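Local coordinates for type II secretion system protein L (Pseudomonas aeruginosa, PDB 6GHU) that belongs to the inner-membrane part of the type II secretion machinery, helping assemble the complex and linking its cytoplasmic energy-providing component to the rest of the apparatus, at residues L6-T11 with S55-Q60; T11-E16 with E46-R51; V21-F26 with A34-A39; A28-V33 with S72-I77. All coordinates share one frame; numbering follows the deposited sequence. Where two conformers were deposited one is given.

Interaction 1: L6-T11 with S55-Q60; sequences LGQAAT and SGLAVQ
The hydroxyl oxygen of S55 is gripped twice: it bonds to the carbonyl oxygen of L52, one turn back in helix 42-54, and accepts a hydrogen from the side-chain amide of Q8. In that second bond Q8 NE2 stands 3.1 Å from S55 OG, with an N-H...O angle of 161° and the oxygen exactly in the amide plane. S55 holds OG between its own backbone nitrogen and carbonyl carbon (chi1 76°), the position that lets it serve both partners. Q8 arrives from helix 3-14 with CG anti to the backbone N (chi1 -172°) and an extended chain; its length suits a place where the backbones stay apart. The same NE2 lies 2.5 Å from S55 O, but the bond is bent and weak. G56 follows with positive phi, closing helix 42-54 in a Schellman motif, a conformation in which a CB would jam against the preceding carbonyl. Beside the amide, L57 sends CD1 to the helix, 4.0 Å from A9 CB, while its CG lies 3.9 Å from Q8 NE2. Alanine is small enough to admit this branch, and I77 of strand 70-77 packs on both residues. The junction thus combines an uncharged amide-hydroxyl bond with a small apolar patch, so its strength should depend little on the ionisation of nearby groups.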
loop_
_atom_site.group_PDB
_atom_site.type_symbol
_atom_site.label_atom_id
_atom_site.label_comp_id
_atom_site.label_asym_id
_atom_site.label_seq_id
_atom_site.Cartn_x
_atom_site.Cartn_y
_atom_site.Cartn_z
ATOM N N LEU A 6 -1.821 -6.265 0.966
ATOM C CA LEU A 6 -0.876 -5.173 1.170
ATOM C C LEU A 6 -0.212 -5.276 2.535
ATOM O O LEU A 6 1.010 -5.134 2.658
ATOM C CB LEU A 6 -1.590 -3.830 1.029
ATOM C CG LEU A 6 -1.240 -3.013 -0.211
ATOM C CD1 LEU A 6 -2.137 -1.784 -0.292
ATOM C CD2 LEU A 6 0.233 -2.610 -0.197
ATOM N N GLY A 7 -1.007 -5.512 3.575
ATOM C CA GLY A 7 -0.446 -5.644 4.907
ATOM C C GLY A 7 0.561 -6.771 5.003
ATOM O O GLY A 7 1.620 -6.620 5.615
ATOM N N GLN A 8 0.250 -7.917 4.399
ATOM C CA GLN A 8 1.185 -9.035 4.436
ATOM C C GLN A 8 2.446 -8.717 3.641
ATOM O O GLN A 8 3.559 -8.982 4.106
ATOM C CB GLN A 8 0.509 -10.299 3.908
ATOM C CG GLN A 8 1.343 -11.552 4.092
ATOM C CD GLN A 8 0.528 -12.814 3.916
ATOM O OE1 GLN A 8 -0.586 -12.923 4.430
ATOM N NE2 GLN A 8 1.077 -13.777 3.187
ATOM N N ALA A 9 2.295 -8.126 2.452
ATOM C CA ALA A 9 3.461 -7.756 1.660
ATOM C C ALA A 9 4.358 -6.786 2.419
ATOM O O ALA A 9 5.585 -6.932 2.418
ATOM C CB ALA A 9 3.021 -7.146 0.332
ATOM N N ALA A 10 3.766 -5.794 3.083
ATOM C CA ALA A 10 4.562 -4.833 3.839
ATOM C C ALA A 10 5.387 -5.524 4.918
ATOM O O ALA A 10 6.524 -5.124 5.193
ATOM C CB ALA A 10 3.651 -3.778 4.461
ATOM N N THR A 11 4.824 -6.554 5.551
ATOM C CA THR A 11 5.563 -7.287 6.574
ATOM C C THR A 11 6.711 -8.075 5.958
ATOM O O THR A 11 7.829 -8.076 6.486
ATOM C CB THR A 11 4.617 -8.216 7.334
ATOM O OG1 THR A 11 3.672 -7.430 8.073
ATOM C CG2 THR A 11 5.384 -9.105 8.293
ATOM N N SER A 55 5.038 -16.744 1.606
ATOM C CA SER A 55 4.006 -16.284 2.529
ATOM C C SER A 55 2.601 -16.506 1.995
ATOM O O SER A 55 1.638 -16.217 2.713
ATOM C CB SER A 55 4.192 -14.801 2.836
ATOM O OG SER A 55 3.762 -14.012 1.742
ATOM N N GLY A 56 2.457 -16.990 0.765
ATOM C CA GLY A 56 1.157 -17.244 0.186
ATOM C C GLY A 56 0.687 -16.215 -0.819
ATOM O O GLY A 56 -0.443 -16.331 -1.312
ATOM N N LEU A 57 1.508 -15.221 -1.142
ATOM C CA LEU A 57 1.125 -14.181 -2.084
ATOM C C LEU A 57 1.491 -14.582 -3.505
ATOM O O LEU A 57 2.544 -15.182 -3.747
ATOM C CB LEU A 57 1.808 -12.858 -1.739
ATOM C CG LEU A 57 1.490 -12.268 -0.367
ATOM C CD1 LEU A 57 2.333 -11.031 -0.136
ATOM C CD2 LEU A 57 0.014 -11.939 -0.260
ATOM N N ALA A 58 0.604 -14.258 -4.438
ATOM C CA ALA A 58 0.946 -14.323 -5.850
ATOM C C ALA A 58 1.845 -13.145 -6.183
ATOM O O ALA A 58 1.524 -11.996 -5.865
ATOM C CB ALA A 58 -0.313 -14.296 -6.711
ATOM N N VAL A 59 2.978 -13.428 -6.803
ATOM C CA VAL A 59 4.014 -12.427 -7.003
ATOM C C VAL A 59 4.657 -12.653 -8.361
ATOM O O VAL A 59 4.870 -13.792 -8.786
ATOM C CB VAL A 59 5.068 -12.477 -5.875
ATOM C CG1 VAL A 59 5.785 -13.821 -5.867
ATOM C CG2 VAL A 59 6.065 -11.340 -6.025
ATOM N N GLN A 60 4.951 -11.557 -9.044
ATOM C CA GLN A 60 5.708 -11.577 -10.283
ATOM C C GLN A 60 6.781 -10.507 -10.171
ATOM O O GLN A 60 6.490 -9.371 -9.783
ATOM C CB GLN A 60 4.800 -11.332 -11.494
ATOM C CG GLN A 60 3.751 -12.417 -11.699
ATOM C CD GLN A 60 4.364 -13.793 -11.942
ATOM O OE1 GLN A 60 4.083 -14.751 -11.218
ATOM N NE2 GLN A 60 5.199 -13.893 -12.969
#

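Interaction 2: T11-E16 with E46-R51; sequences TVIGGE and ERLRSR
L48 reaches from helix 42-54 over the backbone and side chain of I13, crossing it obliquely. Its CG stands anti to the backbone N (chi1 171°), which carries CD1 to 3.9 Å from I13 CG1 and 4.0 Å from I13 CA. A branched, flexible leucine suits this buried place, because one methyl meets the opposite helix while CD2 packs on L75 of the sheet. Next to I13 in helix 3-14, V12 sends CG1 against the foot of R51, 3.6 Å from its CB, the two side chains crossing at about a right angle; a short beta-branched residue fits where the backbones come close. The charged part lies at E16, three residues on from I13. Its chain bends at chi2 (-72°) and presents the carboxylate to the side of the R47 guanidinium, which grips it side-on, OE1 taking NE at 2.7 Å and OE2 taking NH2 at 2.8 Å. Both oxygens use their syn lone pairs, and the two planes are only 21° apart, so the bidentate bridge fixes the rotation of both groups. E16 is buried, and the paired arginine probably keeps it ionised. R47 CG in turn lies against one face of the R51 guanidinium. V44 and L52 extend this helix pairing at E16 and V12, respectively, and I13 and L48 reach past it to the antiparallel sheet, where I13 meets V21 and L35.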
loop_
_atom_site.group_PDB
_atom_site.type_symbol
_atom_site.label_atom_id
_atom_site.label_comp_id
_atom_site.label_asym_id
_atom_site.label_seq_id
_atom_site.Cartn_x
_atom_site.Cartn_y
_atom_site.Cartn_z
ATOM N N THR A 11 4.824 -6.554 5.551
ATOM C CA THR A 11 5.563 -7.287 6.574
ATOM C C THR A 11 6.711 -8.075 5.958
ATOM O O THR A 11 7.829 -8.076 6.486
ATOM C CB THR A 11 4.617 -8.216 7.334
ATOM O OG1 THR A 11 3.672 -7.430 8.073
ATOM C CG2 THR A 11 5.384 -9.105 8.293
ATOM N N VAL A 12 6.451 -8.769 4.851
ATOM C CA VAL A 12 7.495 -9.553 4.199
ATOM C C VAL A 12 8.596 -8.638 3.681
ATOM O O VAL A 12 9.790 -8.892 3.885
ATOM C CB VAL A 12 6.889 -10.408 3.073
ATOM C CG1 VAL A 12 7.961 -11.211 2.356
ATOM C CG2 VAL A 12 5.837 -11.337 3.644
ATOM N N ILE A 13 8.212 -7.558 2.997
ATOM C CA ILE A 13 9.203 -6.621 2.478
ATOM C C ILE A 13 10.008 -6.029 3.624
ATOM O O ILE A 13 11.224 -5.817 3.510
ATOM C CB ILE A 13 8.512 -5.535 1.635
ATOM C CG1 ILE A 13 7.835 -6.177 0.421
ATOM C CG2 ILE A 13 9.509 -4.482 1.176
ATOM C CD1 ILE A 13 6.753 -5.324 -0.220
ATOM N N GLY A 14 9.347 -5.775 4.753
ATOM C CA GLY A 14 10.027 -5.265 5.930
ATOM C C GLY A 14 11.094 -6.193 6.468
ATOM O O GLY A 14 12.020 -5.732 7.139
ATOM N N GLY A 15 10.979 -7.494 6.197
ATOM C CA GLY A 15 12.022 -8.435 6.557
ATOM C C GLY A 15 13.246 -8.372 5.671
ATOM O O GLY A 15 14.240 -9.039 5.973
ATOM N N GLU A 16 13.193 -7.603 4.580
ATOM C CA GLU A 16 14.347 -7.364 3.719
ATOM C C GLU A 16 14.761 -5.904 3.845
ATOM O O GLU A 16 14.375 -5.069 3.015
ATOM C CB GLU A 16 14.028 -7.719 2.267
ATOM C CG GLU A 16 13.885 -9.212 2.016
ATOM C CD GLU A 16 15.208 -9.958 2.075
ATOM O OE1 GLU A 16 15.180 -11.200 2.221
ATOM O OE2 GLU A 16 16.271 -9.310 1.976
ATOM N N GLU A 46 15.398 -11.532 -5.766
ATOM C CA GLU A 46 14.945 -12.912 -5.899
ATOM C C GLU A 46 14.552 -13.485 -4.548
ATOM O O GLU A 46 13.561 -14.217 -4.444
ATOM C CB GLU A 46 16.040 -13.763 -6.547
ATOM C CG GLU A 46 15.845 -15.278 -6.431
ATOM C CD GLU A 46 14.493 -15.763 -6.941
ATOM O OE1 GLU A 46 14.010 -16.798 -6.434
ATOM O OE2 GLU A 46 13.917 -15.122 -7.847
ATOM N N ARG A 47 15.314 -13.162 -3.502
ATOM C CA ARG A 47 14.961 -13.633 -2.170
ATOM C C ARG A 47 13.635 -13.034 -1.724
ATOM O O ARG A 47 12.783 -13.733 -1.170
ATOM C CB ARG A 47 16.074 -13.286 -1.181
ATOM C CG ARG A 47 15.885 -13.900 0.196
ATOM C CD ARG A 47 17.141 -13.768 1.031
ATOM N NE ARG A 47 17.419 -12.377 1.375
ATOM C CZ ARG A 47 18.626 -11.899 1.664
ATOM N NH1 ARG A 47 19.686 -12.695 1.642
ATOM N NH2 ARG A 47 18.777 -10.616 1.966
ATOM N N LEU A 48 13.443 -11.739 -1.974
ATOM C CA LEU A 48 12.182 -11.090 -1.640
ATOM C C LEU A 48 11.011 -11.712 -2.396
ATOM O O LEU A 48 9.939 -11.928 -1.821
ATOM C CB LEU A 48 12.277 -9.595 -1.940
ATOM C CG LEU A 48 10.956 -8.828 -1.833
ATOM C CD1 LEU A 48 10.350 -9.013 -0.453
ATOM C CD2 LEU A 48 11.167 -7.363 -2.127
ATOM N N ARG A 49 11.183 -11.989 -3.689
ATOM C CA ARG A 49 10.126 -12.665 -4.434
ATOM C C ARG A 49 9.803 -14.006 -3.793
ATOM O O ARG A 49 8.633 -14.349 -3.590
ATOM C CB ARG A 49 10.538 -12.861 -5.892
ATOM C CG ARG A 49 9.448 -13.466 -6.778
ATOM C CD ARG A 49 10.030 -14.358 -7.865
ATOM N NE ARG A 49 10.811 -15.459 -7.302
ATOM C CZ ARG A 49 10.291 -16.560 -6.765
ATOM N NH1 ARG A 49 8.977 -16.727 -6.707
ATOM N NH2 ARG A 49 11.089 -17.499 -6.276
ATOM N N SER A 50 10.843 -14.777 -3.468
ATOM C CA SER A 50 10.655 -16.086 -2.853
ATOM C C SER A 50 9.925 -15.973 -1.522
ATOM O O SER A 50 9.044 -16.785 -1.221
ATOM C CB SER A 50 12.013 -16.767 -2.660
ATOM O OG SER A 50 11.853 -18.096 -2.205
ATOM N N ARG A 51 10.270 -14.966 -0.717
ATOM C CA ARG A 51 9.618 -14.788 0.577
ATOM C C ARG A 51 8.150 -14.401 0.417
ATOM O O ARG A 51 7.292 -14.870 1.175
ATOM C CB ARG A 51 10.350 -13.722 1.392
ATOM C CG ARG A 51 11.773 -14.082 1.795
ATOM C CD ARG A 51 11.826 -15.367 2.577
ATOM N NE ARG A 51 13.142 -15.591 3.180
ATOM C CZ ARG A 51 14.157 -16.207 2.579
ATOM N NH1 ARG A 51 14.032 -16.668 1.339
ATOM N NH2 ARG A 51 15.307 -16.361 3.223
#

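Interaction 3: V21-F26 with A34-A39; sequences VEQLDF and ALQVRA
Q23 starts with its CB 4.0 Å from Q36 CB, the two residues forming an antiparallel hydrogen-bonded pair. From there CG runs anti to the backbone N (chi1 178°), and a bend at chi2 (-85°) turns the amide along its own strand toward D25. OE1 comes within 3.3 Å of Q36 CG, while NE2 gives an almost straight bond (173°) to D25 OD2 at 2.7 Å, in the amide plane and on the anti lone pair of the carboxylate. D25 is therefore held at both oxygens, since OD1 forms a salt bridge with R30. Glutamine suits this partly exposed face, where its amide can donate along the strand. A classic beta bulge interrupts the pairing: E22 and Q23 both face Q36, whose O takes E22 N at 2.8 Å and a weak bond from Q23 N. Beyond it D25 and A34 exchange both backbone bonds. E22 is bonded through OE1 to S20, and its salt bridge with R38 is long. On the other face L24 and L35 lie side by side, L24 CD1 3.5 Å from L35 CG, giving leucines to the core. Helix 3-14 packs there, with L6 on L24. Strand 32-39 is paired on its other side with strand 70-77, whereas residues Q23 to F26 pair with an antiparallel strand of the second subunit, carrying the sheet through the dimer.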
loop_
_atom_site.group_PDB
_atom_site.type_symbol
_atom_site.label_atom_id
_atom_site.label_comp_id
_atom_site.label_asym_id
_atom_site.label_seq_id
_atom_site.Cartn_x
_atom_site.Cartn_y
_atom_site.Cartn_z
ATOM N N VAL A 21 11.187 0.715 -1.288
ATOM C CA VAL A 21 10.001 0.865 -2.124
ATOM C C VAL A 21 9.951 2.313 -2.588
ATOM O O VAL A 21 9.621 3.213 -1.809
ATOM C CB VAL A 21 8.723 0.484 -1.368
ATOM C CG1 VAL A 21 7.512 0.605 -2.284
ATOM C CG2 VAL A 21 8.836 -0.922 -0.813
ATOM N N GLU A 22 10.270 2.541 -3.863
ATOM C CA GLU A 22 10.276 3.895 -4.399
ATOM C C GLU A 22 8.866 4.347 -4.739
ATOM O O GLU A 22 8.518 5.516 -4.548
ATOM C CB GLU A 22 11.161 3.967 -5.644
ATOM C CG GLU A 22 12.594 3.490 -5.427
ATOM C CD GLU A 22 13.326 4.317 -4.388
ATOM O OE1 GLU A 22 13.738 3.749 -3.357
ATOM O OE2 GLU A 22 13.476 5.540 -4.600
ATOM N N GLN A 23 8.046 3.428 -5.236
ATOM C CA GLN A 23 6.689 3.743 -5.644
ATOM C C GLN A 23 5.835 2.497 -5.478
ATOM O O GLN A 23 6.323 1.370 -5.621
ATOM C CB GLN A 23 6.660 4.247 -7.094
ATOM C CG GLN A 23 5.275 4.567 -7.642
ATOM C CD GLN A 23 4.564 3.347 -8.206
ATOM O OE1 GLN A 23 5.147 2.267 -8.320
ATOM N NE2 GLN A 23 3.298 3.519 -8.569
ATOM N N LEU A 24 4.560 2.707 -5.170
ATOM C CA LEU A 24 3.612 1.615 -5.037
ATOM C C LEU A 24 2.253 2.136 -5.467
ATOM O O LEU A 24 1.854 3.231 -5.059
ATOM C CB LEU A 24 3.563 1.097 -3.599
ATOM C CG LEU A 24 2.739 -0.161 -3.327
ATOM C CD1 LEU A 24 3.287 -0.883 -2.104
ATOM C CD2 LEU A 24 1.274 0.162 -3.113
ATOM N N ASP A 25 1.548 1.367 -6.286
ATOM C CA ASP A 25 0.220 1.777 -6.698
ATOM C C ASP A 25 -0.692 0.566 -6.759
ATOM O O ASP A 25 -0.256 -0.555 -7.029
ATOM C CB ASP A 25 0.237 2.524 -8.041
ATOM C CG ASP A 25 0.542 1.626 -9.213
ATOM O OD1 ASP A 25 -0.406 0.994 -9.726
ATOM O OD2 ASP A 25 1.720 1.571 -9.633
ATOM N N PHE A 26 -1.921 0.770 -6.310
ATOM C CA PHE A 26 -2.974 -0.210 -6.482
ATOM C C PHE A 26 -4.162 0.465 -7.139
ATOM O O PHE A 26 -4.408 1.661 -6.959
ATOM C CB PHE A 26 -3.438 -0.852 -5.168
ATOM C CG PHE A 26 -4.822 -1.435 -5.258
ATOM C CD1 PHE A 26 -5.055 -2.583 -6.001
ATOM C CD2 PHE A 26 -5.895 -0.812 -4.644
ATOM C CE1 PHE A 26 -6.331 -3.109 -6.118
ATOM C CE2 PHE A 26 -7.176 -1.337 -4.751
ATOM C CZ PHE A 26 -7.393 -2.486 -5.488
ATOM N N ALA A 34 1.234 -3.036 -7.663
ATOM C CA ALA A 34 2.513 -2.881 -8.347
ATOM C C ALA A 34 3.471 -2.063 -7.492
ATOM O O ALA A 34 3.090 -1.037 -6.918
ATOM C CB ALA A 34 2.343 -2.204 -9.708
ATOM N N LEU A 35 4.722 -2.515 -7.430
ATOM C CA LEU A 35 5.749 -1.926 -6.581
ATOM C C LEU A 35 7.019 -1.710 -7.389
ATOM O O LEU A 35 7.514 -2.642 -8.033
ATOM C CB LEU A 35 6.071 -2.825 -5.376
ATOM C CG LEU A 35 5.014 -3.052 -4.297
ATOM C CD1 LEU A 35 4.038 -4.140 -4.705
ATOM C CD2 LEU A 35 5.686 -3.401 -2.973
ATOM N N GLN A 36 7.544 -0.488 -7.348
ATOM C CA GLN A 36 8.878 -0.188 -7.856
ATOM C C GLN A 36 9.858 -0.277 -6.693
ATOM O O GLN A 36 9.770 0.513 -5.745
ATOM C CB GLN A 36 8.926 1.203 -8.484
ATOM C CG GLN A 36 8.050 1.374 -9.709
ATOM C CD GLN A 36 8.637 0.730 -10.936
ATOM O OE1 GLN A 36 9.780 0.264 -10.926
ATOM N NE2 GLN A 36 7.861 0.707 -12.014
ATOM N N VAL A 37 10.785 -1.231 -6.761
ATOM C CA VAL A 37 11.702 -1.491 -5.660
ATOM C C VAL A 37 13.136 -1.323 -6.140
ATOM O O VAL A 37 13.445 -1.430 -7.329
ATOM C CB VAL A 37 11.501 -2.897 -5.051
ATOM C CG1 VAL A 37 10.093 -3.050 -4.500
ATOM C CG2 VAL A 37 11.792 -3.989 -6.080
ATOM N N ARG A 38 14.016 -1.051 -5.184
ATOM C CA ARG A 38 15.451 -1.092 -5.404
ATOM C C ARG A 38 16.083 -1.943 -4.313
ATOM O O ARG A 38 15.564 -2.038 -3.198
ATOM C CB ARG A 38 16.070 0.318 -5.412
ATOM C CG ARG A 38 15.737 1.117 -6.658
ATOM C CD ARG A 38 16.656 2.319 -6.820
ATOM N NE ARG A 38 16.732 2.769 -8.212
ATOM C CZ ARG A 38 15.921 3.668 -8.770
ATOM N NH1 ARG A 38 14.951 4.238 -8.064
ATOM N NH2 ARG A 38 16.083 4.000 -10.046
ATOM N N ALA A 39 17.204 -2.574 -4.649
ATOM C CA ALA A 39 17.933 -3.410 -3.708
ATOM C C ALA A 39 19.399 -3.399 -4.108
ATOM O O ALA A 39 19.734 -3.026 -5.237
ATOM C CB ALA A 39 17.380 -4.843 -3.689
#

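Interaction 4: A28-V33 with S72-I77; sequences AARGDV and SARLVI
Two short backbone bonds join the strands at one antiparallel hydrogen-bonded pair. V33 N gives to I77 O, and I77 N gives to V33 O, each at 2.7 Å with the donor in the carbonyl plane. V33 O also receives a CA-H...O contact from V76 CA at 3.2 Å. Both side chains of the pair turn to the core, where L5 of helix 3-14 packs on them; beta-branched residues suit such strand positions. Before the strand, G31 takes a positive phi (87°) that a CB would obstruct. The turn lets R30 fold back on D32: NE meets OD2 at 3.0 Å from above the carboxylate plane, and NH2 adds a weak bond to D32 O. The stronger partner of R30 is D25, whose OD1 forms a salt bridge with NH1. The carboxylate of D32 rests over V76, its CG 3.7 Å from V76 CG1. From strand 70-77, R74 extends to meet R30 tip to tip, NH2 4.1 Å from R30 NH1, over one face of that guanidinium, with the planes 83° apart. Two arginines so close would repel, but the carboxylates of D25 and D32 beside R30 probably offset that charge, making the neighbourhood tolerable.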
loop_
_atom_site.group_PDB
_atom_site.type_symbol
_atom_site.label_atom_id
_atom_site.label_comp_id
_atom_site.label_asym_id
_atom_site.label_seq_id
_atom_site.Cartn_x
_atom_site.Cartn_y
_atom_site.Cartn_z
ATOM N N ALA A 28 -8.300 -0.897 -8.189
ATOM C CA ALA A 28 -9.295 -1.963 -8.246
ATOM C C ALA A 28 -9.554 -2.387 -9.685
ATOM O O ALA A 28 -9.755 -3.573 -9.966
ATOM C CB ALA A 28 -10.590 -1.509 -7.573
ATOM N N ALA A 29 -9.541 -1.429 -10.612
ATOM C CA ALA A 29 -9.702 -1.769 -12.021
ATOM C C ALA A 29 -8.617 -2.736 -12.477
ATOM O O ALA A 29 -8.898 -3.703 -13.193
ATOM C CB ALA A 29 -9.683 -0.499 -12.868
ATOM N N ARG A 30 -7.373 -2.499 -12.062
ATOM C CA ARG A 30 -6.279 -3.369 -12.481
ATOM C C ARG A 30 -6.292 -4.688 -11.716
ATOM O O ARG A 30 -6.003 -5.743 -12.291
ATOM C CB ARG A 30 -4.942 -2.652 -12.296
ATOM C CG ARG A 30 -3.838 -3.134 -13.229
ATOM C CD ARG A 30 -2.582 -2.298 -13.047
ATOM N NE ARG A 30 -2.093 -2.380 -11.676
ATOM C CZ ARG A 30 -1.352 -1.452 -11.078
ATOM N NH1 ARG A 30 -1.007 -0.346 -11.728
ATOM N NH2 ARG A 30 -0.965 -1.631 -9.819
ATOM N N GLY A 31 -6.609 -4.652 -10.424
ATOM C CA GLY A 31 -6.778 -5.868 -9.653
ATOM C C GLY A 31 -5.524 -6.447 -9.035
ATOM O O GLY A 31 -5.535 -7.617 -8.634
ATOM N N ASP A 32 -4.442 -5.680 -8.941
ATOM C CA ASP A 32 -3.235 -6.152 -8.280
ATOM C C ASP A 32 -2.473 -4.949 -7.745
ATOM O O ASP A 32 -2.880 -3.800 -7.924
ATOM C CB ASP A 32 -2.368 -6.989 -9.228
ATOM C CG ASP A 32 -2.057 -6.270 -10.526
ATOM O OD1 ASP A 32 -2.278 -6.861 -11.605
ATOM O OD2 ASP A 32 -1.599 -5.110 -10.469
ATOM N N VAL A 33 -1.350 -5.225 -7.087
ATOM C CA VAL A 33 -0.528 -4.200 -6.454
ATOM C C VAL A 33 0.828 -4.198 -7.150
ATOM O O VAL A 33 1.498 -5.237 -7.211
ATOM C CB VAL A 33 -0.376 -4.449 -4.944
ATOM C CG1 VAL A 33 0.445 -3.341 -4.291
ATOM C CG2 VAL A 33 -1.748 -4.565 -4.280
ATOM N N SER A 72 17.036 -2.271 -9.777
ATOM C CA SER A 72 15.648 -1.843 -9.681
ATOM C C SER A 72 14.784 -2.770 -10.517
ATOM O O SER A 72 15.230 -3.315 -11.530
ATOM C CB SER A 72 15.454 -0.400 -10.152
ATOM O OG SER A 72 15.729 -0.283 -11.532
ATOM N N ALA A 73 13.544 -2.945 -10.072
ATOM C CA ALA A 73 12.601 -3.825 -10.743
ATOM C C ALA A 73 11.197 -3.443 -10.307
ATOM O O ALA A 73 11.002 -2.669 -9.366
ATOM C CB ALA A 73 12.885 -5.293 -10.424
ATOM N N ARG A 74 10.219 -3.994 -11.012
ATOM C CA ARG A 74 8.812 -3.824 -10.688
ATOM C C ARG A 74 8.268 -5.137 -10.147
ATOM O O ARG A 74 8.443 -6.189 -10.771
ATOM C CB ARG A 74 8.028 -3.377 -11.924
ATOM C CG ARG A 74 6.581 -3.006 -11.668
ATOM C CD ARG A 74 6.019 -2.258 -12.874
ATOM N NE ARG A 74 4.601 -1.945 -12.734
ATOM C CZ ARG A 74 3.616 -2.761 -13.090
ATOM N NH1 ARG A 74 3.882 -3.958 -13.595
ATOM N NH2 ARG A 74 2.358 -2.374 -12.938
ATOM N N LEU A 75 7.641 -5.077 -8.976
ATOM C CA LEU A 75 6.977 -6.224 -8.366
ATOM C C LEU A 75 5.472 -6.072 -8.521
ATOM O O LEU A 75 4.927 -4.993 -8.267
ATOM C CB LEU A 75 7.317 -6.338 -6.878
ATOM C CG LEU A 75 8.479 -7.202 -6.402
ATOM C CD1 LEU A 75 8.588 -7.085 -4.890
ATOM C CD2 LEU A 75 8.285 -8.644 -6.800
ATOM N N VAL A 76 4.806 -7.144 -8.935
ATOM C CA VAL A 76 3.348 -7.197 -9.006
ATOM C C VAL A 76 2.880 -8.255 -8.015
ATOM O O VAL A 76 3.304 -9.416 -8.096
ATOM C CB VAL A 76 2.854 -7.517 -10.426
ATOM C CG1 VAL A 76 1.335 -7.683 -10.450
ATOM C CG2 VAL A 76 3.281 -6.425 -11.397
ATOM N N ILE A 77 2.015 -7.858 -7.084
ATOM C CA ILE A 77 1.489 -8.750 -6.056
ATOM C C ILE A 77 -0.027 -8.804 -6.187
ATOM O O ILE A 77 -0.681 -7.762 -6.305
ATOM C CB ILE A 77 1.890 -8.292 -4.643
ATOM C CG1 ILE A 77 3.409 -8.144 -4.552
ATOM C CG2 ILE A 77 1.375 -9.290 -3.611
ATOM C CD1 ILE A 77 3.901 -7.580 -3.237
#

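Along the chain, interaction 3 lies inside the loop closed by interaction 2, and interaction 2 inside that of interaction 1; interaction 4 crosses all three. Interactions 1 and 2 share helix 3-14, their centres about 8 Å apart, and describe how it meets helix 42-54 and the turn after it. Interactions 3 and 4, with centres about 9 Å apart, share strand 32-39 and join three neighbouring strands of the sheet. The centres of interactions 2 and 4 are about 15 Å apart, yet L48 and L75 touch between them. Two helices thus pack on a four-stranded antiparallel sheet, a ferredoxin-like fold whose edge strand 20-27 is used for dimerisation.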